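Local structure of putative nucleoside-diphosphate-sugar epimerase (Staphylococcus aureus subsp. aureus, 3E48) at residues 115-120 with 240-245; 140-145 with 167-172; 161-166 with 245-250; 194-199 with 255-260. The protein is of unknown function but probably binds a nicotinamide dinucleotide in a Rossmann fold and may act on a nucleotide sugar or related substrate. One frame throughout, in Å; residues are numbered along the deposited sequence.

Contact 1. Residues 115-120 with 240-245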
loop_
_atom_site.group_PDB
_atom_site.type_symbol
_atom_site.label_atom_id
_atom_site.label_comp_id
_atom_site.label_asym_id
_atom_site.label_seq_id
_atom_site.Cartn_x
_atom_site.Cartn_y
_atom_site.Cartn_z
ATOM N N PHE B 115 -8.212 -6.360 -4.920
ATOM C CA PHE B 115 -9.247 -5.341 -4.771
ATOM C C PHE B 115 -8.702 -4.027 -5.332
ATOM O O PHE B 115 -7.612 -3.589 -4.956
ATOM C CB PHE B 115 -9.623 -5.170 -3.290
ATOM C CG PHE B 115 -10.668 -4.113 -3.052
ATOM C CD1 PHE B 115 -11.806 -4.057 -3.850
ATOM C CD2 PHE B 115 -10.513 -3.173 -2.036
ATOM C CE1 PHE B 115 -12.781 -3.080 -3.641
ATOM C CE2 PHE B 115 -11.482 -2.189 -1.818
ATOM C CZ PHE B 115 -12.617 -2.144 -2.623
ATOM N N HIS B 116 -9.471 -3.399 -6.216
ATOM C CA HIS B 116 -9.064 -2.156 -6.863
ATOM C C HIS B 116 -8.619 -1.034 -5.942
ATOM O O HIS B 116 -7.831 -0.183 -6.347
ATOM C CB HIS B 116 -10.188 -1.644 -7.761
ATOM C CG HIS B 116 -10.267 -2.338 -9.085
ATOM N ND1 HIS B 116 -9.816 -3.624 -9.283
ATOM C CD2 HIS B 116 -10.782 -1.931 -10.271
ATOM C CE1 HIS B 116 -10.047 -3.980 -10.537
ATOM N NE2 HIS B 116 -10.632 -2.973 -11.154
HETATM N N MSE B 117 -9.122 -1.006 -4.712
HETATM C CA MSE B 117 -8.714 0.058 -3.808
HETATM C C MSE B 117 -7.577 -0.348 -2.879
HETATM O O MSE B 117 -7.185 0.430 -2.010
HETATM C CB MSE B 117 -9.905 0.558 -2.981
HETATM C CG MSE B 117 -11.078 1.082 -3.811
HETATM SE SE MSE B 117 -10.597 2.394 -5.158
HETATM C CE MSE B 117 -9.674 3.637 -3.994
ATOM N N SER B 118 -7.026 -1.548 -3.047
ATOM C CA SER B 118 -5.934 -1.942 -2.158
ATOM C C SER B 118 -4.739 -0.972 -2.227
ATOM O O SER B 118 -4.126 -0.679 -1.203
ATOM C CB SER B 118 -5.474 -3.386 -2.437
ATOM O OG SER B 118 -4.801 -3.501 -3.666
ATOM N N PRO B 119 -4.407 -0.447 -3.424
ATOM C CA PRO B 119 -3.271 0.481 -3.492
ATOM C C PRO B 119 -3.472 1.688 -2.572
ATOM O O PRO B 119 -2.538 2.138 -1.904
ATOM C CB PRO B 119 -3.235 0.882 -4.967
ATOM C CG PRO B 119 -3.786 -0.325 -5.661
ATOM C CD PRO B 119 -4.958 -0.691 -4.770
ATOM N N TYR B 120 -4.696 2.211 -2.544
ATOM C CA TYR B 120 -5.002 3.361 -1.698
ATOM C C TYR B 120 -4.770 3.056 -0.227
ATOM O O TYR B 120 -4.132 3.836 0.476
ATOM C CB TYR B 120 -6.456 3.808 -1.881
ATOM C CG TYR B 120 -6.912 4.815 -0.840
ATOM C CD1 TYR B 120 -6.563 6.164 -0.941
ATOM C CD2 TYR B 120 -7.670 4.413 0.265
ATOM C CE1 TYR B 120 -6.957 7.088 0.027
ATOM C CE2 TYR B 120 -8.066 5.331 1.242
ATOM C CZ TYR B 120 -7.707 6.665 1.114
ATOM O OH TYR B 120 -8.104 7.586 2.065
ATOM N N GLY B 240 -18.174 -1.506 -11.518
ATOM C CA GLY B 240 -18.418 -2.912 -11.785
ATOM C C GLY B 240 -17.207 -3.798 -11.552
ATOM O O GLY B 240 -17.268 -4.760 -10.781
ATOM N N ALA B 241 -16.102 -3.478 -12.214
ATOM C CA ALA B 241 -14.883 -4.264 -12.071
ATOM C C ALA B 241 -14.323 -4.152 -10.656
ATOM O O ALA B 241 -13.681 -5.078 -10.161
ATOM C CB ALA B 241 -13.840 -3.808 -13.087
ATOM N N LEU B 242 -14.566 -3.016 -10.009
ATOM C CA LEU B 242 -14.080 -2.802 -8.650
ATOM C C LEU B 242 -14.805 -3.717 -7.669
ATOM O O LEU B 242 -14.187 -4.329 -6.799
ATOM C CB LEU B 242 -14.266 -1.333 -8.243
ATOM C CG LEU B 242 -13.894 -0.911 -6.814
ATOM C CD1 LEU B 242 -13.553 0.569 -6.786
ATOM C CD2 LEU B 242 -15.048 -1.215 -5.862
ATOM N N LEU B 243 -16.124 -3.811 -7.808
ATOM C CA LEU B 243 -16.900 -4.663 -6.920
ATOM C C LEU B 243 -16.511 -6.122 -7.152
ATOM O O LEU B 243 -16.361 -6.895 -6.206
ATOM C CB LEU B 243 -18.393 -4.474 -7.180
ATOM C CG LEU B 243 -19.336 -5.070 -6.133
ATOM C CD1 LEU B 243 -19.104 -4.400 -4.779
ATOM C CD2 LEU B 243 -20.768 -4.873 -6.584
ATOM N N ALA B 244 -16.347 -6.495 -8.417
ATOM C CA ALA B 244 -15.966 -7.861 -8.750
ATOM C C ALA B 244 -14.603 -8.196 -8.144
ATOM O O ALA B 244 -14.413 -9.282 -7.601
ATOM C CB ALA B 244 -15.926 -8.042 -10.269
ATOM N N SER B 245 -13.665 -7.255 -8.220
ATOM C CA SER B 245 -12.324 -7.483 -7.685
ATOM C C SER B 245 -12.361 -7.718 -6.179
ATOM O O SER B 245 -11.495 -8.399 -5.620
ATOM C CB SER B 245 -11.396 -6.299 -8.004
ATOM O OG SER B 245 -11.642 -5.180 -7.168
#
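Phe-115 lays the CE1 side of its ring against Leu-242 and Ser-245 of helix 239-251. With CG anti to the backbone N (chi1 179°), the ring is carried toward the helix although the bond to CB does not itself point there, and CE1 comes to 3.7 Å from Leu-242 CD2. The carbonyl oxygen of Leu-242 sits at the ring's edge, in its plane, 3.7 Å from Phe-115 CE1. The next residue carries the polar link: His-116 N donates to Ser-245 OG over 3.0 Å, with 156° at the hydrogen. That hydroxyl gives its own proton to its helix, where Ser-245 OG donates to Leu-242 O at 2.7 Å. One serine oxygen thus accepts from the loop and donates to the helix. The imidazole of His-116 leans onto the helix backbone; Leu-242 CA makes a CH-pi contact 4.0 Å from the ring centroid, and Ala-241 O lies over the same face, also offset toward the rim. Selenomethionine Met-117 holds SE 3.8 Å from Leu-242 CD1 and rests on helix 79-82. The two methyls of Leu-242 therefore serve different partners, CD2 the phenyl ring and CD1 the selenium. A type I turn from Phe-115 to Ser-118 carries the chain into helix 118-131, where Pro-119 packs on Tyr-123 of the second subunit. Helix 239-251 in turn leans through Leu-243 and Ala-244 on helix 226-231.

Contact 2. Residues 140-145 with 167-172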
loop_
_atom_site.group_PDB
_atom_site.type_symbol
_atom_site.label_atom_id
_atom_site.label_comp_id
_atom_site.label_asym_id
_atom_site.label_seq_id
_atom_site.Cartn_x
_atom_site.Cartn_y
_atom_site.Cartn_z
HETATM N N MSE B 140 -11.295 -2.392 8.979
HETATM C CA MSE B 140 -12.615 -2.983 9.148
HETATM C C MSE B 140 -12.904 -4.075 8.125
HETATM O O MSE B 140 -12.381 -4.046 7.004
HETATM C CB MSE B 140 -13.693 -1.894 9.064
HETATM C CG MSE B 140 -13.828 -1.251 7.698
HETATM SE SE MSE B 140 -15.005 0.302 7.700
HETATM C CE MSE B 140 -13.976 1.415 6.510
ATOM N N ALA B 141 -13.731 -5.040 8.523
ATOM C CA ALA B 141 -14.130 -6.134 7.641
ATOM C C ALA B 141 -15.258 -5.619 6.742
ATOM O O ALA B 141 -15.569 -4.429 6.769
ATOM C CB ALA B 141 -14.595 -7.335 8.468
HETATM N N MSE B 142 -15.869 -6.504 5.955
HETATM C CA MSE B 142 -16.934 -6.114 5.024
HETATM C C MSE B 142 -18.297 -5.829 5.669
HETATM O O MSE B 142 -18.789 -6.617 6.468
HETATM C CB MSE B 142 -17.095 -7.196 3.944
HETATM C CG MSE B 142 -17.971 -6.780 2.765
HETATM SE SE MSE B 142 -18.165 -8.176 1.425
HETATM C CE MSE B 142 -16.340 -8.245 0.770
ATOM N N TYR B 143 -18.914 -4.704 5.307
ATOM C CA TYR B 143 -20.220 -4.348 5.867
ATOM C C TYR B 143 -21.305 -5.388 5.604
ATOM O O TYR B 143 -21.452 -5.875 4.482
ATOM C CB TYR B 143 -20.736 -3.028 5.288
ATOM C CG TYR B 143 -19.859 -1.820 5.478
ATOM C CD1 TYR B 143 -19.375 -1.468 6.737
ATOM C CD2 TYR B 143 -19.566 -0.984 4.398
ATOM C CE1 TYR B 143 -18.625 -0.311 6.920
ATOM C CE2 TYR B 143 -18.819 0.172 4.570
ATOM C CZ TYR B 143 -18.354 0.502 5.832
ATOM O OH TYR B 143 -17.625 1.652 6.006
HETATM N N MSE B 144 -22.087 -5.701 6.633
HETATM C CA MSE B 144 -23.199 -6.641 6.480
HETATM C C MSE B 144 -24.401 -5.876 5.939
HETATM O O MSE B 144 -25.220 -6.424 5.208
HETATM C CB MSE B 144 -23.626 -7.223 7.829
HETATM C CG MSE B 144 -22.806 -8.370 8.351
HETATM SE SE MSE B 144 -23.479 -8.916 10.081
HETATM C CE MSE B 144 -22.033 -10.118 10.534
ATOM N N ASP B 145 -24.490 -4.607 6.322
ATOM C CA ASP B 145 -25.614 -3.751 5.964
ATOM C C ASP B 145 -26.155 -3.828 4.531
ATOM O O ASP B 145 -27.362 -3.967 4.333
ATOM C CB ASP B 145 -25.278 -2.301 6.341
ATOM C CG ASP B 145 -24.899 -2.160 7.804
ATOM O OD1 ASP B 145 -23.865 -2.735 8.212
ATOM O OD2 ASP B 145 -25.634 -1.489 8.557
ATOM N N GLY B 167 -14.202 -19.248 -1.193
ATOM C CA GLY B 167 -13.594 -18.446 -0.147
ATOM C C GLY B 167 -14.537 -18.036 0.969
ATOM O O GLY B 167 -15.760 -18.038 0.810
ATOM N N ARG B 168 -13.955 -17.699 2.115
ATOM C CA ARG B 168 -14.717 -17.260 3.275
ATOM C C ARG B 168 -14.453 -15.767 3.440
ATOM O O ARG B 168 -13.301 -15.329 3.414
ATOM C CB ARG B 168 -14.263 -18.020 4.523
ATOM C CG ARG B 168 -14.483 -19.526 4.442
ATOM C CD ARG B 168 -13.828 -20.240 5.614
ATOM N NE ARG B 168 -14.410 -19.842 6.891
ATOM C CZ ARG B 168 -15.654 -20.124 7.264
ATOM N NH1 ARG B 168 -16.454 -20.811 6.459
ATOM N NH2 ARG B 168 -16.099 -19.718 8.446
ATOM N N ILE B 169 -15.518 -14.989 3.594
ATOM C CA ILE B 169 -15.392 -13.544 3.748
ATOM C C ILE B 169 -15.862 -13.103 5.123
ATOM O O ILE B 169 -16.946 -13.487 5.572
ATOM C CB ILE B 169 -16.227 -12.787 2.683
ATOM C CG1 ILE B 169 -15.653 -13.029 1.283
ATOM C CG2 ILE B 169 -16.221 -11.291 2.970
ATOM C CD1 ILE B 169 -16.538 -12.566 0.156
ATOM N N ASN B 170 -15.055 -12.294 5.797
ATOM C CA ASN B 170 -15.457 -11.832 7.112
ATOM C C ASN B 170 -16.321 -10.584 6.983
ATOM O O ASN B 170 -15.978 -9.633 6.276
ATOM C CB ASN B 170 -14.243 -11.566 7.996
ATOM C CG ASN B 170 -14.630 -11.346 9.442
ATOM O OD1 ASN B 170 -14.998 -10.243 9.830
ATOM N ND2 ASN B 170 -14.571 -12.406 10.241
ATOM N N TYR B 171 -17.459 -10.626 7.674
ATOM C CA TYR B 171 -18.459 -9.561 7.670
ATOM C C TYR B 171 -18.683 -8.977 9.054
ATOM O O TYR B 171 -18.521 -9.666 10.057
ATOM C CB TYR B 171 -19.806 -10.108 7.207
ATOM C CG TYR B 171 -19.954 -10.329 5.728
ATOM C CD1 TYR B 171 -20.451 -9.319 4.906
ATOM C CD2 TYR B 171 -19.654 -11.564 5.155
ATOM C CE1 TYR B 171 -20.656 -9.531 3.552
ATOM C CE2 TYR B 171 -19.851 -11.790 3.795
ATOM C CZ TYR B 171 -20.356 -10.767 3.001
ATOM O OH TYR B 171 -20.564 -10.978 1.657
ATOM N N ILE B 172 -19.106 -7.717 9.093
ATOM C CA ILE B 172 -19.390 -7.029 10.352
ATOM C C ILE B 172 -20.352 -5.861 10.068
ATOM O O ILE B 172 -20.313 -5.269 8.987
ATOM C CB ILE B 172 -18.071 -6.522 11.006
ATOM C CG1 ILE B 172 -18.362 -5.874 12.361
ATOM C CG2 ILE B 172 -17.367 -5.530 10.077
ATOM C CD1 ILE B 172 -17.112 -5.533 13.150
#
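Met-142 O takes the N-H of Ile-172 at 2.9 Å and, beside it, a CA-H...O contact from Tyr-171 CA at 3.2 Å. Met-142 N donates to Asn-170 O at 3.1 Å, and the two N-H...O bonds of Met-142 together make it a parallel bridge partner of Tyr-171. One step on, Ile-172 O receives Met-144 N at 3.0 Å, the donor standing well above the carbonyl plane, and is also approached by Tyr-143 CA at 3.3 Å. The touching segments run 65° apart, and the bridges are limited to two residue pairs. On one face the selenomethionine side chain of Met-142 and the ring of Tyr-171 run side by side in the same direction, a Met-aromatic contact with SE 3.5 Å from Tyr-171 CE1 and oblique to the ring. A bend at chi3 (-67°) turns Met-142 CE to Ile-169 CG2, 3.8 Å away. Met-144 CG presses on Tyr-171 CB at 3.7 Å. Asn-170 OD1 lies against Ala-141 CB but is bonded to Gly-199 N, while its ND2 reaches Ser-201 OG. The hydrogen bonds across the contact are all backbone to backbone, and the buried selenium, aromatic and aliphatic groups join the strands by dispersion, with no salt bridge between the segments.

Contact 3. Residues 161-166 with 245-250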
loop_
_atom_site.group_PDB
_atom_site.type_symbol
_atom_site.label_atom_id
_atom_site.label_comp_id
_atom_site.label_asym_id
_atom_site.label_seq_id
_atom_site.Cartn_x
_atom_site.Cartn_y
_atom_site.Cartn_z
ATOM N N ILE B 161 -24.842 -14.706 -6.373
ATOM C CA ILE B 161 -23.883 -14.755 -7.475
ATOM C C ILE B 161 -22.480 -14.185 -7.265
ATOM O O ILE B 161 -21.696 -14.114 -8.219
ATOM C CB ILE B 161 -24.478 -14.079 -8.729
ATOM C CG1 ILE B 161 -24.725 -12.593 -8.460
ATOM C CG2 ILE B 161 -25.785 -14.764 -9.111
ATOM C CD1 ILE B 161 -25.230 -11.824 -9.662
ATOM N N TYR B 162 -22.155 -13.778 -6.043
ATOM C CA TYR B 162 -20.826 -13.231 -5.772
ATOM C C TYR B 162 -19.737 -14.176 -6.282
ATOM O O TYR B 162 -19.693 -15.345 -5.909
ATOM C CB TYR B 162 -20.624 -13.007 -4.270
ATOM C CG TYR B 162 -21.520 -11.961 -3.639
ATOM C CD1 TYR B 162 -21.724 -10.720 -4.245
ATOM C CD2 TYR B 162 -22.098 -12.184 -2.390
ATOM C CE1 TYR B 162 -22.477 -9.725 -3.612
ATOM C CE2 TYR B 162 -22.846 -11.201 -1.754
ATOM C CZ TYR B 162 -23.031 -9.976 -2.363
ATOM O OH TYR B 162 -23.748 -9.001 -1.706
ATOM N N PRO B 163 -18.845 -13.678 -7.151
ATOM C CA PRO B 163 -17.757 -14.499 -7.699
ATOM C C PRO B 163 -16.635 -14.628 -6.681
ATOM O O PRO B 163 -15.525 -14.135 -6.893
ATOM C CB PRO B 163 -17.330 -13.714 -8.932
ATOM C CG PRO B 163 -17.518 -12.293 -8.482
ATOM C CD PRO B 163 -18.865 -12.346 -7.779
ATOM N N ALA B 164 -16.933 -15.295 -5.571
ATOM C CA ALA B 164 -15.964 -15.467 -4.497
ATOM C C ALA B 164 -15.468 -16.898 -4.357
ATOM O O ALA B 164 -14.822 -17.240 -3.368
ATOM C CB ALA B 164 -16.575 -15.002 -3.176
ATOM N N GLY B 165 -15.764 -17.735 -5.348
ATOM C CA GLY B 165 -15.328 -19.118 -5.287
ATOM C C GLY B 165 -15.744 -19.799 -3.995
ATOM O O GLY B 165 -16.872 -19.637 -3.535
ATOM N N ASP B 166 -14.833 -20.565 -3.404
ATOM C CA ASP B 166 -15.124 -21.269 -2.162
ATOM C C ASP B 166 -14.500 -20.525 -0.981
ATOM O O ASP B 166 -14.305 -21.091 0.097
ATOM C CB ASP B 166 -14.581 -22.701 -2.235
ATOM C CG ASP B 166 -15.112 -23.464 -3.439
ATOM O OD1 ASP B 166 -16.347 -23.495 -3.630
ATOM O OD2 ASP B 166 -14.297 -24.036 -4.195
ATOM N N SER B 245 -13.665 -7.255 -8.220
ATOM C CA SER B 245 -12.324 -7.483 -7.685
ATOM C C SER B 245 -12.361 -7.718 -6.179
ATOM O O SER B 245 -11.495 -8.399 -5.620
ATOM C CB SER B 245 -11.396 -6.299 -8.004
ATOM O OG SER B 245 -11.642 -5.180 -7.168
HETATM N N MSE B 246 -13.370 -7.157 -5.518
HETATM C CA MSE B 246 -13.505 -7.327 -4.079
HETATM C C MSE B 246 -13.836 -8.790 -3.780
HETATM O O MSE B 246 -13.200 -9.421 -2.936
HETATM C CB MSE B 246 -14.598 -6.396 -3.539
HETATM C CG MSE B 246 -14.662 -6.308 -2.023
HETATM SE SE MSE B 246 -15.802 -4.844 -1.451
HETATM C CE MSE B 246 -17.509 -5.671 -1.820
ATOM N N TYR B 247 -14.819 -9.345 -4.482
ATOM C CA TYR B 247 -15.169 -10.740 -4.255
ATOM C C TYR B 247 -14.078 -11.668 -4.779
ATOM O O TYR B 247 -13.904 -12.777 -4.278
ATOM C CB TYR B 247 -16.531 -11.041 -4.882
ATOM C CG TYR B 247 -17.614 -10.296 -4.133
ATOM C CD1 TYR B 247 -17.959 -10.665 -2.832
ATOM C CD2 TYR B 247 -18.201 -9.147 -4.664
ATOM C CE1 TYR B 247 -18.848 -9.905 -2.075
ATOM C CE2 TYR B 247 -19.091 -8.376 -3.914
ATOM C CZ TYR B 247 -19.407 -8.761 -2.618
ATOM O OH TYR B 247 -20.251 -7.992 -1.859
ATOM N N HIS B 248 -13.330 -11.205 -5.776
ATOM C CA HIS B 248 -12.241 -12.004 -6.318
ATOM C C HIS B 248 -11.186 -12.158 -5.220
ATOM O O HIS B 248 -10.569 -13.215 -5.070
ATOM C CB HIS B 248 -11.650 -11.322 -7.551
ATOM C CG HIS B 248 -10.570 -12.117 -8.221
ATOM N ND1 HIS B 248 -10.726 -13.443 -8.562
ATOM C CD2 HIS B 248 -9.326 -11.767 -8.623
ATOM C CE1 HIS B 248 -9.622 -13.877 -9.146
ATOM N NE2 HIS B 248 -8.758 -12.881 -9.196
ATOM N N ALA B 249 -10.985 -11.100 -4.440
ATOM C CA ALA B 249 -10.024 -11.161 -3.344
ATOM C C ALA B 249 -10.530 -12.209 -2.351
ATOM O O ALA B 249 -9.746 -12.905 -1.709
ATOM C CB ALA B 249 -9.901 -9.795 -2.667
ATOM N N GLY B 250 -11.851 -12.316 -2.230
ATOM C CA GLY B 250 -12.430 -13.295 -1.329
ATOM C C GLY B 250 -12.189 -14.707 -1.840
ATOM O O GLY B 250 -11.990 -15.640 -1.058
HETATM O O HOH W 1 -21.681 -8.608 0.252
HETATM O O HOH W 2 -13.359 -15.035 -8.536
#
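Tyr-162 and Tyr-247 form an offset (parallel-displaced) stack, their centroids 4.0 Å apart and their planes only 13° from parallel. Tyr-247 CG is anti to the carbonyl carbon (chi1 -68°), which directs the ring from the helix over Tyr-162. The offset brings the phenol oxygen of Tyr-247 over the other ring, with Tyr-247 OH 3.3 Å from Tyr-162 CE1. At the opposite end of the overlap, Tyr-162 CB makes a CH-pi contact 4.2 Å from the centroid of the Tyr-247 ring. Aliphatic packing continues the interface beside the rings: Pro-163 CG meets Tyr-247 CB at 3.9 Å, and Ala-164 CB approaches the same Tyr-247 CB. No direct hydrogen bond joins the segments. The closest substitute is a CA-H...O contact from Ala-164 CA to Tyr-247 O, 3.4 Å long with 145° at the hydrogen. Water supplies the rest of the polar contact. One molecule bridges the two phenols, 2.6 Å from Tyr-247 OH, at the edge and in the plane of that ring, and weakly bonded to Tyr-162 OH at 2.9 Å. A second donates to Pro-163 O at 2.9 Å and also bonds His-248 ND1, lying in the plane of the imidazole. Pro-163 is the centre of an inverse gamma turn, and Tyr-221 OH, outside the contact, bonds Tyr-162 O and Gly-165 O of the loop. The loop follows strand 159-160, which pairs in parallel with strand 220-221; such a small sheet with helices packed beside it is consistent with the C-terminal lobe of an extended short-chain dehydrogenase/reductase.

Contact 4. Residues 194-199 with 255-260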
loop_
_atom_site.group_PDB
_atom_site.type_symbol
_atom_site.label_atom_id
_atom_site.label_comp_id
_atom_site.label_asym_id
_atom_site.label_seq_id
_atom_site.Cartn_x
_atom_site.Cartn_y
_atom_site.Cartn_z
ATOM N N ARG B 194 -2.523 -0.944 15.918
ATOM C CA ARG B 194 -3.207 -1.330 14.691
ATOM C C ARG B 194 -4.311 -2.301 15.091
ATOM O O ARG B 194 -4.061 -3.265 15.811
ATOM C CB ARG B 194 -2.216 -2.009 13.741
ATOM C CG ARG B 194 -2.677 -2.102 12.295
ATOM C CD ARG B 194 -1.574 -2.706 11.421
ATOM N NE ARG B 194 -1.916 -2.715 9.999
ATOM C CZ ARG B 194 -1.851 -1.654 9.200
ATOM N NH1 ARG B 194 -2.183 -1.768 7.922
ATOM N NH2 ARG B 194 -1.441 -0.482 9.668
ATOM N N TYR B 195 -5.531 -2.040 14.633
ATOM C CA TYR B 195 -6.671 -2.882 14.970
ATOM C C TYR B 195 -7.407 -3.430 13.759
ATOM O O TYR B 195 -7.373 -2.852 12.671
ATOM C CB TYR B 195 -7.683 -2.087 15.805
ATOM C CG TYR B 195 -7.175 -1.644 17.155
ATOM C CD1 TYR B 195 -7.049 -2.551 18.207
ATOM C CD2 TYR B 195 -6.797 -0.320 17.377
ATOM C CE1 TYR B 195 -6.557 -2.152 19.449
ATOM C CE2 TYR B 195 -6.300 0.089 18.611
ATOM C CZ TYR B 195 -6.182 -0.834 19.644
ATOM O OH TYR B 195 -5.671 -0.447 20.865
ATOM N N LEU B 196 -8.073 -4.559 13.962
ATOM C CA LEU B 196 -8.901 -5.165 12.926
ATOM C C LEU B 196 -10.246 -5.410 13.593
ATOM O O LEU B 196 -10.328 -6.135 14.578
ATOM C CB LEU B 196 -8.331 -6.502 12.443
ATOM C CG LEU B 196 -9.283 -7.318 11.558
ATOM C CD1 LEU B 196 -9.649 -6.559 10.277
ATOM C CD2 LEU B 196 -8.612 -8.642 11.223
ATOM N N LEU B 197 -11.292 -4.778 13.078
ATOM C CA LEU B 197 -12.623 -4.973 13.627
ATOM C C LEU B 197 -13.309 -5.993 12.726
ATOM O O LEU B 197 -13.744 -5.675 11.619
ATOM C CB LEU B 197 -13.391 -3.646 13.650
ATOM C CG LEU B 197 -12.764 -2.566 14.546
ATOM C CD1 LEU B 197 -13.616 -1.299 14.520
ATOM C CD2 LEU B 197 -12.653 -3.093 15.973
ATOM N N SER B 198 -13.369 -7.232 13.206
ATOM C CA SER B 198 -13.975 -8.323 12.454
ATOM C C SER B 198 -15.233 -8.848 13.143
ATOM O O SER B 198 -15.407 -8.681 14.351
ATOM C CB SER B 198 -12.961 -9.461 12.283
ATOM O OG SER B 198 -12.553 -9.984 13.541
ATOM N N GLY B 199 -16.115 -9.464 12.362
ATOM C CA GLY B 199 -17.345 -10.011 12.912
ATOM C C GLY B 199 -17.361 -11.522 12.768
ATOM O O GLY B 199 -16.887 -12.234 13.649
ATOM N N LEU B 255 -9.932 -12.414 2.389
ATOM C CA LEU B 255 -10.924 -11.703 3.191
ATOM C C LEU B 255 -11.370 -12.474 4.433
ATOM O O LEU B 255 -12.279 -12.042 5.147
ATOM C CB LEU B 255 -12.145 -11.349 2.331
ATOM C CG LEU B 255 -11.852 -10.533 1.063
ATOM C CD1 LEU B 255 -13.153 -10.088 0.405
ATOM C CD2 LEU B 255 -11.003 -9.322 1.427
ATOM N N ASP B 256 -10.735 -13.614 4.695
ATOM C CA ASP B 256 -11.069 -14.407 5.874
ATOM C C ASP B 256 -10.096 -13.977 6.962
ATOM O O ASP B 256 -9.168 -14.703 7.321
ATOM C CB ASP B 256 -10.936 -15.907 5.573
ATOM C CG ASP B 256 -11.299 -16.786 6.766
ATOM O OD1 ASP B 256 -11.932 -16.292 7.724
ATOM O OD2 ASP B 256 -10.957 -17.986 6.740
ATOM N N GLN B 257 -10.315 -12.765 7.467
ATOM C CA GLN B 257 -9.465 -12.182 8.497
ATOM C C GLN B 257 -10.237 -11.959 9.781
ATOM O O GLN B 257 -11.321 -11.369 9.772
ATOM C CB GLN B 257 -8.929 -10.836 8.028
ATOM C CG GLN B 257 -8.172 -10.875 6.718
ATOM C CD GLN B 257 -7.727 -9.489 6.319
ATOM O OE1 GLN B 257 -7.102 -8.782 7.112
ATOM N NE2 GLN B 257 -8.035 -9.093 5.090
ATOM N N GLU B 258 -9.670 -12.415 10.890
ATOM C CA GLU B 258 -10.316 -12.250 12.183
ATOM C C GLU B 258 -9.343 -11.775 13.251
ATOM O O GLU B 258 -8.132 -11.946 13.130
ATOM C CB GLU B 258 -10.938 -13.570 12.634
ATOM C CG GLU B 258 -11.901 -14.176 11.638
ATOM C CD GLU B 258 -12.698 -15.313 12.234
ATOM O OE1 GLU B 258 -13.607 -15.039 13.044
ATOM O OE2 GLU B 258 -12.408 -16.477 11.900
ATOM N N SER B 259 -9.897 -11.182 14.300
ATOM C CA SER B 259 -9.122 -10.692 15.425
ATOM C C SER B 259 -10.044 -10.645 16.628
ATOM O O SER B 259 -11.263 -10.707 16.480
ATOM C CB SER B 259 -8.594 -9.289 15.144
ATOM O OG SER B 259 -8.024 -8.729 16.307
ATOM N N ASN B 260 -9.473 -10.542 17.820
ATOM C CA ASN B 260 -10.298 -10.457 19.015
ATOM C C ASN B 260 -10.416 -9.007 19.455
ATOM O O ASN B 260 -10.916 -8.727 20.542
ATOM C CB ASN B 260 -9.695 -11.274 20.156
ATOM C CG ASN B 260 -9.624 -12.753 19.840
ATOM O OD1 ASN B 260 -10.610 -13.362 19.421
ATOM N ND2 ASN B 260 -8.455 -13.343 20.059
HETATM O O HOH W 3 -12.328 -7.804 15.966
HETATM O O HOH W 4 -14.258 -12.402 13.417
HETATM O O HOH W 5 -14.631 -10.115 16.448
#
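Leu-196 overlaps the loop with its CD2 methyl, which lies 3.9 Å from Gln-257 CB and 3.8 Å from Glu-258 C. CG, anti to the backbone N (chi1 169°), carries this branch out to the loop, while closer to the strand Leu-196 CB meets Ser-259 CB at 3.9 Å. Two residues on, the hydroxyl of Ser-198 makes the direct polar link: Ser-259 N donates to Ser-198 OG at 3.0 Å, with 146° at the hydrogen. Ser-198 carries OG between its backbone N and carbonyl carbon (chi1 61°), and its CB touches the carbonyl oxygen of Gln-257. Having accepted from the loop, Ser-198 OG donates to a water at 3.0 Å. This water donates to Gly-199 O at 2.6 Å and to Glu-258 OE1 at 2.7 Å, closing a bridge between the backbone at the break in the strand and the carboxylate. A further water accepts from Ser-198 N at 3.0 Å and lies within hydrogen-bonding reach of Leu-196 O and Ser-259 O, though it has fewer protons than acceptors nearby. The loop is also moored outside the contact: Gln-257 OE1 takes a bond from Arg-139 and its NE2 donates to Tyr-107 O. Asp-261 OD2, at the start of helix 261-266, bonds both segments, Ser-259 OG of the loop and Leu-196 N of the strand. Only one direct hydrogen bond crosses between the segments, so much of the polar join runs through water; the proton given to Glu-258 OE1 would be consistent with an ionised carboxylate.

In the fold
Helix 239-251 serves contacts 1 and 3, which share Ser-245; their centres lie about 11 Å apart, and Phe-115 CD1 touches Met-246 CB at 3.7 Å. Contact 3 rests on the bridged strands of contact 2, where Met-142 SE comes to 3.9 Å from Tyr-247 OH. Contacts 2 and 4 both reach one sheet, with centres about 9 Å apart, and are joined by a probable hydrogen bond from Asn-170 N to Leu-255 O of 2.9 Å. Leu-255 also packs on Met-246 and Gly-250 of contact 3. Contacts 1 and 4 do not touch. Contacts 1, 3 and 4 tie helix 239-251 and the loop after it to earlier parts of the chain, while contact 2 joins two sheet strands.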